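Local coordinates for tubulin-like protein CetZ (PDB 3ZID) that binds GTP and has GTPase activity as an archaeal relative of tubulin and FtsZ, and is thought to take part in controlling cell shape, at residues R42-I46 with I97-F103; A156-R161 with L328-Y332; Q199-F203 with T233-Y237. The contacts are given in a common frame with arbitrary orientation. Residues are numbered along the deposited sequence.

How the contacts relate
Contact 1 comes first, where strand 42-49 of the parallel sheet meets the turn at the C-terminal end of helix 79-98. Contact 2 joins helix 150-165 of the nucleotide-binding domain to the long C-terminal helix 326-369. Contact 3, nested within the loop contact 2 closes, sets helix 186-210 across strand 232-238 of the mixed sheet. Contacts 1 and 2 lie about 30 Å apart, on opposite sides of the chain's centre, and contact 3 about 22 Å and 23 Å from them respectively, centre to centre. None touch. Contact 1 is thus internal to the GTPase domain, contact 2 fastens the C-terminal helix onto it, and contact 3 joins the core helix to the second domain's sheet.

Contact 1 (R42-I46 with I97-F103); sequences RVETI and IEKRGDF
Two hydrogen bonds converge on one carbonyl: Arg42 NH1 and Arg42 NH2 each lie 2.8 Å from Arg100 O, which sits at the guanidinium edge. Arg42 (chi1 t, chi2 t, chi3 p) also forms a salt bridge from NH1 to Glu44 OE2 (2.9 Å). Glu44, m at chi1 and chi2, bridges from OE1 to Arg100 NH1 (3.2 Å), completing an Arg-Glu-Arg salt-bridge network. Arg100, m at chi1 and t at chi2 and chi3, reaches Glu44 and Ile46 and has further salt bridges to Asp65, its strongest partner, and Glu96. Residues 42-46 are extended; Glu98-Gly101 form a type I beta turn at the C-terminal end of helix 79-98. The segments run in opposite senses, with CA pairs Arg42-Phe103 at 8.8 Å, Glu44-Arg100 at 7.6 Å and Ile46-Ile97 at 8.1 Å. At Gly101 (phi/psi 95/-156) a CB would jam against the preceding carbonyl. Further out, Ile46 CG1 lies over the Arg100 guanidinium, 3.8 Å from CZ, Ile46 CD1 packs 4.1 Å from Ile97 CG1, and Glu44 CG meets the Phe103 ring edge at CE1 (3.8 Å). In this beta-alpha-beta crossover helix 79-98 returns to strand 105-111, beyond strand 3-9 from strand 42-49.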
loop_
_atom_site.group_PDB
_atom_site.type_symbol
_atom_site.label_atom_id
_atom_site.label_comp_id
_atom_site.label_asym_id
_atom_site.label_seq_id
_atom_site.Cartn_x
_atom_site.Cartn_y
_atom_site.Cartn_z
ATOM N N ARG A 42 11.586 -6.714 -17.487
ATOM C CA ARG A 42 12.542 -7.047 -16.449
ATOM C C ARG A 42 11.978 -6.568 -15.111
ATOM O O ARG A 42 11.729 -5.376 -14.944
ATOM C CB ARG A 42 13.866 -6.364 -16.780
ATOM C CG ARG A 42 15.049 -6.777 -15.941
ATOM C CD ARG A 42 16.291 -6.133 -16.507
ATOM N NE ARG A 42 16.293 -4.679 -16.341
ATOM C CZ ARG A 42 16.875 -4.050 -15.321
ATOM N NH1 ARG A 42 17.521 -4.754 -14.404
ATOM N NH2 ARG A 42 16.841 -2.723 -15.233
ATOM N N VAL A 43 11.754 -7.492 -14.173
ATOM C CA VAL A 43 11.273 -7.134 -12.832
ATOM C C VAL A 43 12.307 -7.398 -11.743
ATOM O O VAL A 43 12.585 -8.549 -11.416
ATOM C CB VAL A 43 9.977 -7.899 -12.442
ATOM C CG1 VAL A 43 9.443 -7.399 -11.112
ATOM C CG2 VAL A 43 8.907 -7.744 -13.515
ATOM N N GLU A 44 12.844 -6.332 -11.157
ATOM C CA GLU A 44 13.803 -6.459 -10.066
ATOM C C GLU A 44 13.127 -6.237 -8.721
ATOM O O GLU A 44 12.236 -5.403 -8.581
ATOM C CB GLU A 44 14.946 -5.457 -10.240
ATOM C CG GLU A 44 15.716 -5.629 -11.541
ATOM C CD GLU A 44 16.795 -6.690 -11.460
ATOM O OE1 GLU A 44 16.919 -7.349 -10.413
ATOM O OE2 GLU A 44 17.510 -6.883 -12.460
ATOM N N THR A 45 13.544 -7.011 -7.732
ATOM C CA THR A 45 12.961 -6.918 -6.421
ATOM C C THR A 45 14.063 -6.773 -5.400
ATOM O O THR A 45 15.045 -7.511 -5.437
ATOM C CB THR A 45 12.124 -8.164 -6.096
ATOM O OG1 THR A 45 12.968 -9.321 -6.077
ATOM C CG2 THR A 45 11.032 -8.357 -7.136
ATOM N N ILE A 46 13.907 -5.809 -4.498
ATOM C CA ILE A 46 14.816 -5.682 -3.369
ATOM C C ILE A 46 14.011 -5.548 -2.101
ATOM O O ILE A 46 13.156 -4.682 -2.004
ATOM C CB ILE A 46 15.739 -4.471 -3.482
ATOM C CG1 ILE A 46 16.461 -4.481 -4.824
ATOM C CG2 ILE A 46 16.781 -4.485 -2.346
ATOM C CD1 ILE A 46 17.244 -3.219 -5.058
ATOM N N ILE A 97 20.208 0.065 -5.629
ATOM C CA ILE A 97 19.200 0.256 -6.664
ATOM C C ILE A 97 19.833 0.577 -8.012
ATOM O O ILE A 97 19.506 -0.043 -9.024
ATOM C CB ILE A 97 18.225 1.371 -6.260
ATOM C CG1 ILE A 97 17.408 0.913 -5.052
ATOM C CG2 ILE A 97 17.351 1.772 -7.435
ATOM C CD1 ILE A 97 16.725 2.023 -4.315
ATOM N N GLU A 98 20.763 1.530 -8.016
ATOM C CA GLU A 98 21.413 1.956 -9.257
ATOM C C GLU A 98 22.211 0.846 -9.944
ATOM O O GLU A 98 22.357 0.852 -11.163
ATOM C CB GLU A 98 22.265 3.202 -9.026
ATOM C CG GLU A 98 21.419 4.453 -8.829
ATOM C CD GLU A 98 22.173 5.592 -8.170
ATOM O OE1 GLU A 98 23.340 5.391 -7.768
ATOM O OE2 GLU A 98 21.594 6.694 -8.062
ATOM N N LYS A 99 22.692 -0.120 -9.168
ATOM C CA LYS A 99 23.404 -1.268 -9.729
ATOM C C LYS A 99 22.548 -2.076 -10.698
ATOM O O LYS A 99 23.079 -2.812 -11.526
ATOM C CB LYS A 99 23.850 -2.218 -8.613
ATOM C CG LYS A 99 24.930 -1.684 -7.695
ATOM C CD LYS A 99 25.367 -2.755 -6.706
ATOM C CE LYS A 99 26.508 -2.264 -5.823
ATOM N NZ LYS A 99 26.983 -3.326 -4.893
ATOM N N ARG A 100 21.226 -1.931 -10.598
ATOM C CA ARG A 100 20.319 -2.751 -11.382
ATOM C C ARG A 100 19.780 -2.050 -12.618
ATOM O O ARG A 100 18.886 -2.567 -13.283
ATOM C CB ARG A 100 19.187 -3.270 -10.507
ATOM C CG ARG A 100 19.710 -3.896 -9.247
ATOM C CD ARG A 100 18.716 -4.812 -8.585
ATOM N NE ARG A 100 19.325 -5.435 -7.415
ATOM C CZ ARG A 100 18.905 -6.565 -6.864
ATOM N NH1 ARG A 100 17.863 -7.213 -7.381
ATOM N NH2 ARG A 100 19.532 -7.046 -5.798
ATOM N N GLY A 101 20.322 -0.877 -12.933
ATOM C CA GLY A 101 20.006 -0.245 -14.202
ATOM C C GLY A 101 18.890 0.777 -14.167
ATOM O O GLY A 101 18.609 1.385 -13.130
ATOM N N ASP A 102 18.270 0.987 -15.323
ATOM C CA ASP A 102 17.185 1.950 -15.438
ATOM C C ASP A 102 15.857 1.267 -15.233
ATOM O O ASP A 102 15.725 0.074 -15.471
ATOM C CB ASP A 102 17.187 2.648 -16.802
ATOM C CG ASP A 102 18.109 3.845 -16.850
ATOM O OD1 ASP A 102 18.398 4.427 -15.785
ATOM O OD2 ASP A 102 18.537 4.212 -17.962
ATOM N N PHE A 103 14.881 2.037 -14.766
ATOM C CA PHE A 103 13.533 1.539 -14.547
ATOM C C PHE A 103 12.519 2.526 -15.053
ATOM O O PHE A 103 12.702 3.732 -14.920
ATOM C CB PHE A 103 13.299 1.278 -13.069
ATOM C CG PHE A 103 14.243 0.288 -12.506
ATOM C CD1 PHE A 103 14.097 -1.063 -12.805
ATOM C CD2 PHE A 103 15.315 0.700 -11.742
ATOM C CE1 PHE A 103 14.984 -1.990 -12.312
ATOM C CE2 PHE A 103 16.198 -0.212 -11.243
ATOM C CZ PHE A 103 16.038 -1.569 -11.530
#

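Contact 2 (A156-R161 with L328-Y332); sequences AAFCLR and LVELY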
loop_
_atom_site.group_PDB
_atom_site.type_symbol
_atom_site.label_atom_id
_atom_site.label_comp_id
_atom_site.label_asym_id
_atom_site.label_seq_id
_atom_site.Cartn_x
_atom_site.Cartn_y
_atom_site.Cartn_z
ATOM N N ALA A 156 1.059 6.222 11.238
ATOM C CA ALA A 156 0.269 6.138 10.008
ATOM C C ALA A 156 -0.103 7.518 9.494
ATOM O O ALA A 156 0.125 7.844 8.334
ATOM C CB ALA A 156 -0.975 5.314 10.242
ATOM N N ALA A 157 -0.620 8.349 10.391
ATOM C CA ALA A 157 -1.070 9.686 10.023
ATOM C C ALA A 157 0.043 10.530 9.435
ATOM O O ALA A 157 -0.147 11.179 8.403
ATOM C CB ALA A 157 -1.698 10.394 11.230
ATOM N N PHE A 158 1.198 10.536 10.092
ATOM C CA PHE A 158 2.329 11.320 9.591
ATOM C C PHE A 158 2.991 10.738 8.347
ATOM O O PHE A 158 3.536 11.478 7.514
ATOM C CB PHE A 158 3.356 11.549 10.682
ATOM C CG PHE A 158 2.845 12.417 11.783
ATOM C CD1 PHE A 158 2.545 13.751 11.543
ATOM C CD2 PHE A 158 2.687 11.911 13.053
ATOM C CE1 PHE A 158 2.070 14.559 12.556
ATOM C CE2 PHE A 158 2.227 12.716 14.077
ATOM C CZ PHE A 158 1.923 14.042 13.827
ATOM N N CYS A 159 2.989 9.416 8.245
ATOM C CA CYS A 159 3.559 8.778 7.062
ATOM C C CYS A 159 2.747 9.122 5.825
ATOM O O CYS A 159 3.303 9.488 4.780
ATOM C CB CYS A 159 3.605 7.263 7.228
ATOM S SG CYS A 159 4.232 6.434 5.745
ATOM N N LEU A 160 1.429 8.994 5.931
ATOM C CA LEU A 160 0.552 9.310 4.800
ATOM C C LEU A 160 0.728 10.761 4.338
ATOM O O LEU A 160 0.700 11.056 3.132
ATOM C CB LEU A 160 -0.912 9.009 5.137
ATOM C CG LEU A 160 -1.273 7.519 5.192
ATOM C CD1 LEU A 160 -2.629 7.307 5.873
ATOM C CD2 LEU A 160 -1.255 6.914 3.774
ATOM N N ARG A 161 0.908 11.666 5.300
ATOM C CA ARG A 161 1.187 13.059 4.966
ATOM C C ARG A 161 2.460 13.211 4.154
ATOM O O ARG A 161 2.456 13.881 3.120
ATOM C CB ARG A 161 1.256 13.934 6.223
ATOM C CG ARG A 161 -0.105 14.232 6.814
ATOM C CD ARG A 161 -0.018 14.837 8.216
ATOM N NE ARG A 161 0.579 16.171 8.227
ATOM C CZ ARG A 161 0.530 16.991 9.270
ATOM N NH1 ARG A 161 -0.099 16.615 10.372
ATOM N NH2 ARG A 161 1.094 18.186 9.209
ATOM N N LEU A 328 -9.973 7.248 5.614
ATOM C CA LEU A 328 -8.706 7.839 6.045
ATOM C C LEU A 328 -8.912 8.948 7.075
ATOM O O LEU A 328 -8.099 9.124 7.982
ATOM C CB LEU A 328 -7.925 8.370 4.838
ATOM C CG LEU A 328 -7.343 7.291 3.919
ATOM C CD1 LEU A 328 -6.624 7.933 2.767
ATOM C CD2 LEU A 328 -6.403 6.376 4.672
ATOM N N VAL A 329 -9.990 9.709 6.931
ATOM C CA VAL A 329 -10.280 10.762 7.911
ATOM C C VAL A 329 -10.530 10.136 9.287
ATOM O O VAL A 329 -9.995 10.592 10.309
ATOM C CB VAL A 329 -11.458 11.645 7.463
ATOM C CG1 VAL A 329 -11.842 12.654 8.568
ATOM C CG2 VAL A 329 -11.092 12.372 6.171
ATOM N N GLU A 330 -11.284 9.041 9.282
ATOM C CA GLU A 330 -11.552 8.256 10.479
ATOM C C GLU A 330 -10.245 7.830 11.146
ATOM O O GLU A 330 -10.109 7.905 12.370
ATOM C CB GLU A 330 -12.407 7.039 10.103
ATOM C CG GLU A 330 -12.726 6.051 11.221
ATOM C CD GLU A 330 -13.376 4.762 10.694
ATOM O OE1 GLU A 330 -13.457 4.589 9.456
ATOM O OE2 GLU A 330 -13.782 3.908 11.517
ATOM N N LEU A 331 -9.285 7.387 10.334
ATOM C CA LEU A 331 -7.967 6.971 10.823
ATOM C C LEU A 331 -7.242 8.140 11.489
ATOM O O LEU A 331 -6.629 7.989 12.554
ATOM C CB LEU A 331 -7.136 6.395 9.675
ATOM C CG LEU A 331 -5.656 6.144 9.928
ATOM C CD1 LEU A 331 -5.505 5.192 11.097
ATOM C CD2 LEU A 331 -5.029 5.528 8.705
ATOM N N TYR A 332 -7.292 9.298 10.844
ATOM C CA TYR A 332 -6.655 10.501 11.382
ATOM C C TYR A 332 -7.224 10.907 12.742
ATOM O O TYR A 332 -6.480 11.206 13.674
ATOM C CB TYR A 332 -6.782 11.653 10.388
ATOM C CG TYR A 332 -5.592 11.720 9.475
ATOM C CD1 TYR A 332 -5.519 10.918 8.345
ATOM C CD2 TYR A 332 -4.519 12.559 9.763
ATOM C CE1 TYR A 332 -4.425 10.959 7.515
ATOM C CE2 TYR A 332 -3.417 12.611 8.938
ATOM C CZ TYR A 332 -3.376 11.803 7.814
ATOM O OH TYR A 332 -2.284 11.836 6.981
#
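This is a helix-helix contact of mainly apolar character, joining helix 150-165 of the nucleotide-binding domain to the start of the long C-terminal helix 326-369. The axes of the two short segments approach to 10.4 Å at 129°, and the nearest CA pair is Ala157-Tyr332 at 5.8 Å. At this nearest point the small Ala157 side chain leaves room for the ring: its CB lies over the face of Tyr332, 4.0 Å from the ring centroid and 28° off the normal, a CH-pi contact. In this tubulin/FtsZ-type fold the C-terminal helix thereby rests on a GTPase-domain helix whose Ala156 side chain is about 8 Å from the bound GDP. Leu160 CD1 abuts both Leu328 CD2 and Leu331 CD2, 4.1 Å from each, and Ala156 CB is 4.3 Å from Leu331 CD2. One weak hydrogen bond runs from Tyr332 OH to Ala157 O (2.6 Å), a carbonyl that also weakly accepts Arg161 N within its own helix (3.3 Å).

Contact 3 (Q199-F203 with T233-Y237); sequences QRLLF and TLGYY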
loop_
_atom_site.group_PDB
_atom_site.type_symbol
_atom_site.label_atom_id
_atom_site.label_comp_id
_atom_site.label_asym_id
_atom_site.label_seq_id
_atom_site.Cartn_x
_atom_site.Cartn_y
_atom_site.Cartn_z
ATOM N N GLN A 199 -1.000 -10.600 -5.867
ATOM C CA GLN A 199 -1.769 -11.077 -7.013
ATOM C C GLN A 199 -2.175 -9.907 -7.885
ATOM O O GLN A 199 -1.991 -9.926 -9.110
ATOM C CB GLN A 199 -3.016 -11.791 -6.531
ATOM C CG GLN A 199 -3.781 -12.536 -7.593
ATOM C CD GLN A 199 -4.885 -13.390 -6.970
ATOM O OE1 GLN A 199 -5.432 -13.045 -5.913
ATOM N NE2 GLN A 199 -5.201 -14.508 -7.609
ATOM N N ARG A 200 -2.670 -8.860 -7.237
ATOM C CA ARG A 200 -3.089 -7.672 -7.955
ATOM C C ARG A 200 -1.933 -6.932 -8.617
ATOM O O ARG A 200 -2.071 -6.511 -9.750
ATOM C CB ARG A 200 -3.893 -6.744 -7.042
ATOM C CG ARG A 200 -5.303 -7.272 -6.818
ATOM C CD ARG A 200 -5.904 -6.822 -5.505
ATOM N NE ARG A 200 -6.853 -7.810 -4.988
ATOM C CZ ARG A 200 -8.054 -7.513 -4.517
ATOM N NH1 ARG A 200 -8.485 -6.249 -4.500
ATOM N NH2 ARG A 200 -8.836 -8.484 -4.081
ATOM N N LEU A 201 -0.779 -6.831 -7.951
ATOM C CA LEU A 201 0.359 -6.111 -8.523
ATOM C C LEU A 201 0.910 -6.836 -9.750
ATOM O O LEU A 201 1.296 -6.213 -10.738
ATOM C CB LEU A 201 1.487 -5.951 -7.499
ATOM C CG LEU A 201 1.286 -4.964 -6.337
ATOM C CD1 LEU A 201 2.528 -4.970 -5.426
ATOM C CD2 LEU A 201 0.976 -3.575 -6.860
ATOM N N LEU A 202 0.982 -8.160 -9.641
ATOM C CA LEU A 202 1.451 -8.988 -10.746
ATOM C C LEU A 202 0.513 -8.908 -11.945
ATOM O O LEU A 202 0.963 -8.829 -13.086
ATOM C CB LEU A 202 1.655 -10.428 -10.288
ATOM C CG LEU A 202 2.944 -10.565 -9.474
ATOM C CD1 LEU A 202 3.007 -11.929 -8.811
ATOM C CD2 LEU A 202 4.155 -10.330 -10.398
ATOM N N PHE A 203 -0.785 -8.891 -11.681
ATOM C CA PHE A 203 -1.782 -8.710 -12.732
ATOM C C PHE A 203 -1.547 -7.316 -13.359
ATOM O O PHE A 203 -1.504 -7.175 -14.582
ATOM C CB PHE A 203 -3.189 -8.849 -12.117
ATOM C CG PHE A 203 -4.332 -8.873 -13.113
ATOM C CD1 PHE A 203 -4.123 -8.725 -14.467
ATOM C CD2 PHE A 203 -5.632 -9.060 -12.667
ATOM C CE1 PHE A 203 -5.198 -8.749 -15.369
ATOM C CE2 PHE A 203 -6.707 -9.084 -13.551
ATOM C CZ PHE A 203 -6.484 -8.919 -14.907
ATOM N N THR A 233 -6.660 2.573 -5.015
ATOM C CA THR A 233 -6.540 1.195 -4.606
ATOM C C THR A 233 -6.687 0.300 -5.822
ATOM O O THR A 233 -6.869 0.799 -6.936
ATOM C CB THR A 233 -7.558 0.827 -3.493
ATOM O OG1 THR A 233 -7.146 -0.394 -2.856
ATOM C CG2 THR A 233 -8.970 0.653 -4.061
ATOM N N LEU A 234 -6.559 -1.006 -5.606
ATOM C CA LEU A 234 -6.747 -1.987 -6.667
ATOM C C LEU A 234 -7.944 -2.875 -6.320
ATOM O O LEU A 234 -8.074 -3.358 -5.193
ATOM C CB LEU A 234 -5.506 -2.866 -6.816
ATOM C CG LEU A 234 -4.214 -2.160 -7.191
ATOM C CD1 LEU A 234 -3.060 -3.161 -7.282
ATOM C CD2 LEU A 234 -4.382 -1.448 -8.527
ATOM N N GLY A 235 -8.792 -3.123 -7.305
ATOM C CA GLY A 235 -9.865 -4.096 -7.162
ATOM C C GLY A 235 -9.611 -5.321 -8.046
ATOM O O GLY A 235 -8.823 -5.284 -8.982
ATOM N N TYR A 236 -10.271 -6.422 -7.733
ATOM C CA TYR A 236 -9.940 -7.660 -8.399
ATOM C C TYR A 236 -11.099 -8.612 -8.289
ATOM O O TYR A 236 -11.791 -8.633 -7.277
ATOM C CB TYR A 236 -8.737 -8.281 -7.723
ATOM C CG TYR A 236 -8.233 -9.561 -8.329
ATOM C CD1 TYR A 236 -8.719 -10.798 -7.930
ATOM C CD2 TYR A 236 -7.225 -9.527 -9.278
ATOM C CE1 TYR A 236 -8.213 -11.966 -8.477
ATOM C CE2 TYR A 236 -6.719 -10.669 -9.816
ATOM C CZ TYR A 236 -7.218 -11.883 -9.428
ATOM O OH TYR A 236 -6.674 -13.006 -10.000
ATOM N N TYR A 237 -11.322 -9.379 -9.347
ATOM C CA TYR A 237 -12.279 -10.462 -9.302
ATOM C C TYR A 237 -11.945 -11.511 -10.323
ATOM O O TYR A 237 -11.765 -11.196 -11.486
ATOM C CB TYR A 237 -13.687 -9.957 -9.550
ATOM C CG TYR A 237 -14.717 -11.069 -9.512
ATOM C CD1 TYR A 237 -15.194 -11.579 -8.313
ATOM C CD2 TYR A 237 -15.185 -11.625 -10.695
ATOM C CE1 TYR A 237 -16.130 -12.598 -8.301
ATOM C CE2 TYR A 237 -16.121 -12.631 -10.688
ATOM C CZ TYR A 237 -16.576 -13.117 -9.497
ATOM O OH TYR A 237 -17.487 -14.125 -9.516
#
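Segment 233-237 of strand 232-238 first meets the helix at Leu234, whose CA-to-CB bond points toward it. Leu234 CD1 lies 3.7 Å from Arg200 CB and 4.1 Å from Leu201 CD2, an apolar start to the interface. The carbonyl of the same residue is the polar link: Arg200 NH1 donates to Leu234 O at 3.0 Å, with the oxygen at the edge of the guanidinium, and this NH1 also bonds Gly258 O, its stronger partner. At Gly235, where a CB would point away from the helix, the CA stands 3.7 Å from Arg200 NH1. The crossing is nearly perpendicular, the segment axes lying 9.1 Å apart at their closest and 92° to one another. Helix 186-210 corresponds to the central core helix of the tubulin/FtsZ fold, which runs between the nucleotide-binding domain and the second domain; here it packs on an outer strand of the latter's mixed sheet. Next comes Tyr236, which buries 127 Å² against the helix and whose CA is 6.9 Å from that of Arg200. Its CB lies over one face of the Arg200 guanidinium, 3.4 Å from NE. Its ring meets Phe203 rim to rim, CE2 to Phe203 CD2 at 3.4 Å, with centroids 5.9 Å apart and planes at 88°. Arg315 on strand 315-322 meets both residues: a hydrogen bond joins its NH1 to Tyr236 OH, and it makes a cation-pi contact with the Phe203 ring.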